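Local coordinates for 1,4-dihydroxy-2-naphthoyl-CoA hydrolase (Prochlorococcus marinus, PDB 2HX5) that probably hydrolyses 1,4-dihydroxy-2-naphthoyl-CoA to 1,4-dihydroxy-2-naphthoate and free CoA, a step in phylloquinone biosynthesis, at the interface of chains A and B. Residues are numbered along the deposited sequence; one frame, centred on the assembly and turned at random. Chains: chain A/B, Hypothetical protein.

Contact 1: the interface of chains A and B. Residues chain A 18, 32, 36; chain B 18, 32, 36.
A:Arg32 NH1, a terminal guanidinium nitrogen, is held by the carboxylate of A:Glu36 and by water 3, and it lies 3.3 Å from B:Arg32 NH1, its counterpart across the two-fold. This is a helix-to-helix contact in a thioesterase of the hot-dog fold, from the 4-hydroxybenzoyl-CoA thioesterase family; both arginines come from helix 29-45 of their own chains. The two side chains slide past each other in opposite directions. Their guanidinium planes are turned 46° apart, so the two cations meet at their NH1 corners and are not stacked. In each arginine CG is anti to the backbone N, and the side chain then bends at chi3 (71°), which turns the guanidinium aside toward its carboxylates. A:Glu36, one helical turn further on, takes A:Arg32 NH1 at OE2 (3.0 Å). The acceptor lies in the guanidinium plane, but the nitrogen meets OE2 from above the carboxylate plane. A:Asp18, from the 3-10 helix 16-18, forms a salt bridge through OD1 with A:Arg32 NH2 (3.0 Å), and its carboxylate also sits at the guanidinium edge. B:Arg32 repeats both pairings. Two acids per arginine probably offset the repulsion between the cations and restrain rotation of each guanidinium. No nitrogen or oxygen here bonds directly to the other chain; waters bridge the two. Water 2 lies 2.6 Å from A:Glu36 OE2 and 3.0 Å from B:Asp18 OD1, bridging two carboxylates that would repel each other if both are ionised; water 1 does the same for the twin pair. Water 3 joins A:Arg32 NH1 to B:Glu36 OE1, at 2.8 Å from that oxygen, with a weak bond to B:Arg32 NH1.

Contact 2: the interface of chains A and B. Residues chain A 79-80, 84, 108-109; chain B 57-58.
A:Glu109, in the turn between strands 99-108 and 111-121, has a left-handed helical backbone (phi 51°, psi 48°) and faces B:Arg57, whose own backbone is in the right-handed helical region. B:Arg57 starts with CG anti to its backbone N, runs straight, then bends at chi3 (-58°), presenting NE and NH2 together to A:Asp84. The grip is side-on: B:Arg57 NE donates to A:Asp84 OD1 (2.9 Å) and NH2 to OD2 (2.6 Å). The two side chains cross at about a right angle, yet carboxylate and guanidinium are nearly parallel. The planes are stepped: NE reaches OD1 on the syn side but well out of the carboxylate plane, and NH2 reaches OD2 from above that plane. B:Arg57 NH2 also donates to the carbonyl of A:Pro79 (O, 3.1 Å). Water 5 ties NH1 to that same carbonyl oxygen, and water 4 links the backbone N of B:Arg57 to A:Asp84 OD1. On the opposite side of the guanidinium plane from the aspartate, and offset toward the NE/NH2 edge, A:Cys108 SG lies 3.9 Å from B:Arg57 NH2. A:Glu109 approaches from that side too, its carboxylate turned steeply against the guanidinium and OE2 3.3 Å from CD of B:Arg57. The salt bridges of A:Glu109 OE2 to B:Arg57 NE (3.8 Å) and to B:Lys58 NZ (3.9 Å) are long; glutamate and lysine meet tip to tip. An alanine in place of B:Arg57 would probably leave the A:Asp84 carboxylate and the A:Pro79 carbonyl without their charged mate and open a gap beside A:Cys108. This salt-bridge cluster links the B:Arg57 loop to loops and a strand end of the neighbouring hot-dog subunit and is likely to stabilise the pairing.

Contact 1: the interface of chains A and B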
loop_
_atom_site.group_PDB
_atom_site.type_symbol
_atom_site.label_atom_id
_atom_site.label_comp_id
_atom_site.label_asym_id
_atom_site.label_seq_id
_atom_site.Cartn_x
_atom_site.Cartn_y
_atom_site.Cartn_z
ATOM N N ASP A 18 7.760 -1.951 -4.062
ATOM C CA ASP A 18 7.811 -2.738 -2.843
ATOM C C ASP A 18 9.019 -2.374 -1.978
ATOM O O ASP A 18 9.126 -2.921 -0.841
ATOM C CB ASP A 18 7.919 -4.214 -3.168
ATOM C CG ASP A 18 6.753 -4.736 -3.993
ATOM O OD1 ASP A 18 5.656 -4.087 -3.963
ATOM O OD2 ASP A 18 6.963 -5.745 -4.749
ATOM N N ARG A 32 1.522 -8.717 2.703
ATOM C CA ARG A 32 0.686 -8.648 1.503
ATOM C C ARG A 32 0.989 -9.811 0.546
ATOM O O ARG A 32 0.125 -10.490 -0.011
ATOM C CB ARG A 32 0.862 -7.310 0.735
ATOM C CG ARG A 32 0.074 -7.321 -0.572
ATOM C CD ARG A 32 0.129 -5.918 -1.167
ATOM N NE ARG A 32 1.463 -5.581 -1.673
ATOM C CZ ARG A 32 1.952 -5.932 -2.852
ATOM N NH1 ARG A 32 1.305 -6.682 -3.724
ATOM N NH2 ARG A 32 3.162 -5.538 -3.179
ATOM N N GLU A 36 -1.663 -12.628 -0.641
ATOM C CA GLU A 36 -1.913 -12.869 -2.070
ATOM C C GLU A 36 -1.534 -14.279 -2.497
ATOM O O GLU A 36 -2.211 -14.877 -3.325
ATOM C CB GLU A 36 -1.122 -11.887 -2.930
ATOM C CG GLU A 36 -1.528 -10.443 -2.790
ATOM C CD GLU A 36 -0.856 -9.450 -3.734
ATOM O OE1 GLU A 36 -0.027 -9.916 -4.535
ATOM O OE2 GLU A 36 -1.208 -8.254 -3.667
ATOM N N ASP B 18 -6.649 -5.509 -2.441
ATOM C CA ASP B 18 -6.745 -4.421 -3.398
ATOM C C ASP B 18 -8.110 -3.732 -3.345
ATOM O O ASP B 18 -8.289 -2.705 -4.063
ATOM C CB ASP B 18 -6.557 -4.937 -4.810
ATOM C CG ASP B 18 -5.212 -5.613 -5.029
ATOM O OD1 ASP B 18 -4.255 -5.322 -4.239
ATOM O OD2 ASP B 18 -5.138 -6.512 -5.936
ATOM N N ARG B 32 -0.422 1.324 -9.148
ATOM C CA ARG B 32 0.557 0.299 -8.782
ATOM C C ARG B 32 0.595 -0.830 -9.823
ATOM O O ARG B 32 1.632 -1.314 -10.280
ATOM C CB ARG B 32 0.273 -0.318 -7.386
ATOM C CG ARG B 32 1.234 -1.467 -7.089
ATOM C CD ARG B 32 1.033 -1.887 -5.637
ATOM N NE ARG B 32 -0.251 -2.563 -5.427
ATOM C CZ ARG B 32 -0.497 -3.841 -5.668
ATOM N NH1 ARG B 32 0.386 -4.678 -6.180
ATOM N NH2 ARG B 32 -1.696 -4.316 -5.411
ATOM N N GLU B 36 3.825 -1.894 -12.018
ATOM C CA GLU B 36 4.316 -3.279 -12.007
ATOM C C GLU B 36 4.244 -3.933 -13.379
ATOM O O GLU B 36 5.125 -4.702 -13.744
ATOM C CB GLU B 36 3.506 -4.133 -11.035
ATOM C CG GLU B 36 3.640 -3.751 -9.584
ATOM C CD GLU B 36 2.957 -4.665 -8.572
ATOM O OE1 GLU B 36 2.343 -5.645 -9.030
ATOM O OE2 GLU B 36 3.090 -4.395 -7.360
HETATM O O HOH W 1 4.835 -2.674 -6.441
HETATM O O HOH W 2 -3.330 -7.436 -2.372
HETATM O O HOH W 3 1.393 -7.233 -6.965
#

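Contact 2: the interface of chains A and B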
loop_
_atom_site.group_PDB
_atom_site.type_symbol
_atom_site.label_atom_id
_atom_site.label_comp_id
_atom_site.label_asym_id
_atom_site.label_seq_id
_atom_site.Cartn_x
_atom_site.Cartn_y
_atom_site.Cartn_z
ATOM N N PRO A 79 18.324 -9.654 3.188
ATOM C CA PRO A 79 17.689 -8.571 2.434
ATOM C C PRO A 79 17.086 -9.042 1.107
ATOM O O PRO A 79 17.627 -9.928 0.422
ATOM C CB PRO A 79 18.824 -7.582 2.175
ATOM C CG PRO A 79 20.044 -8.295 2.482
ATOM C CD PRO A 79 19.755 -9.429 3.398
ATOM N N ILE A 80 15.969 -8.407 0.747
ATOM C CA ILE A 80 15.220 -8.745 -0.440
ATOM C C ILE A 80 15.191 -7.513 -1.301
ATOM O O ILE A 80 14.926 -6.409 -0.788
ATOM C CB ILE A 80 13.769 -9.184 -0.061
ATOM C CG1 ILE A 80 13.815 -10.542 0.674
ATOM C CG2 ILE A 80 12.797 -9.261 -1.318
ATOM C CD1 ILE A 80 12.504 -10.957 1.359
ATOM N N ASP A 84 14.278 -9.366 -7.477
ATOM C CA ASP A 84 14.480 -10.727 -6.943
ATOM C C ASP A 84 13.313 -11.623 -7.329
ATOM O O ASP A 84 12.160 -11.211 -7.226
ATOM C CB ASP A 84 14.640 -10.760 -5.439
ATOM C CG ASP A 84 16.026 -10.342 -4.937
ATOM O OD1 ASP A 84 17.001 -10.238 -5.718
ATOM O OD2 ASP A 84 16.142 -10.116 -3.716
ATOM N N CYS A 108 15.362 -17.044 -2.087
ATOM C CA CYS A 108 15.939 -16.370 -3.222
ATOM C C CYS A 108 17.312 -16.973 -3.373
ATOM O O CYS A 108 18.057 -17.046 -2.396
ATOM C CB CYS A 108 16.050 -14.905 -2.944
ATOM S SG CYS A 108 16.655 -13.956 -4.356
ATOM N N GLU A 109 17.600 -17.426 -4.591
ATOM C CA GLU A 109 18.843 -18.140 -4.912
ATOM C C GLU A 109 19.034 -19.267 -3.902
ATOM O O GLU A 109 20.087 -19.413 -3.289
ATOM C CB GLU A 109 19.996 -17.137 -4.953
ATOM C CG GLU A 109 19.859 -16.188 -6.157
ATOM C CD GLU A 109 20.827 -15.001 -6.149
ATOM O OE1 GLU A 109 21.972 -15.145 -5.659
ATOM O OE2 GLU A 109 20.433 -13.918 -6.644
ATOM N N ARG B 57 19.602 -6.370 -6.756
ATOM C CA ARG B 57 20.625 -7.149 -6.089
ATOM C C ARG B 57 21.955 -7.111 -6.862
ATOM O O ARG B 57 22.987 -7.021 -6.250
ATOM C CB ARG B 57 20.186 -8.619 -5.954
ATOM C CG ARG B 57 21.215 -9.542 -5.335
ATOM C CD ARG B 57 20.649 -10.974 -5.203
ATOM N NE ARG B 57 19.419 -11.023 -4.382
ATOM C CZ ARG B 57 19.395 -10.944 -3.052
ATOM N NH1 ARG B 57 20.518 -10.820 -2.357
ATOM N NH2 ARG B 57 18.239 -10.998 -2.395
ATOM N N LYS B 58 21.903 -7.158 -8.200
ATOM C CA LYS B 58 23.103 -7.488 -9.000
ATOM C C LYS B 58 23.708 -6.291 -9.740
ATOM O O LYS B 58 24.584 -6.481 -10.592
ATOM C CB LYS B 58 22.769 -8.631 -9.981
ATOM C CG LYS B 58 22.405 -9.957 -9.255
ATOM C CD LYS B 58 22.078 -11.046 -10.237
ATOM C CE LYS B 58 21.670 -12.343 -9.540
ATOM N NZ LYS B 58 20.812 -13.158 -10.479
HETATM O O HOH W 4 17.536 -8.106 -7.561
HETATM O O HOH W 5 20.092 -11.147 0.504
#

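Contact 1 and contact 2 have C-alpha centres about 18 Å apart and share no residues. Contact 1 straddles the two-fold axis and uses helix 29-45 with the 3-10 helix 16-18; contact 2 lies toward the rim, is built from loops and a strand end, and recurs with the chains exchanged. Polar links across contact 1 pass through water; those of contact 2 include direct charged bonds. Their centres are about 13 and 14 Å from A:Asp20, the predicted active-site residue, so the pairing might also steady that region. The deposited assembly has four copies; the structure alone does not prove that it forms in solution.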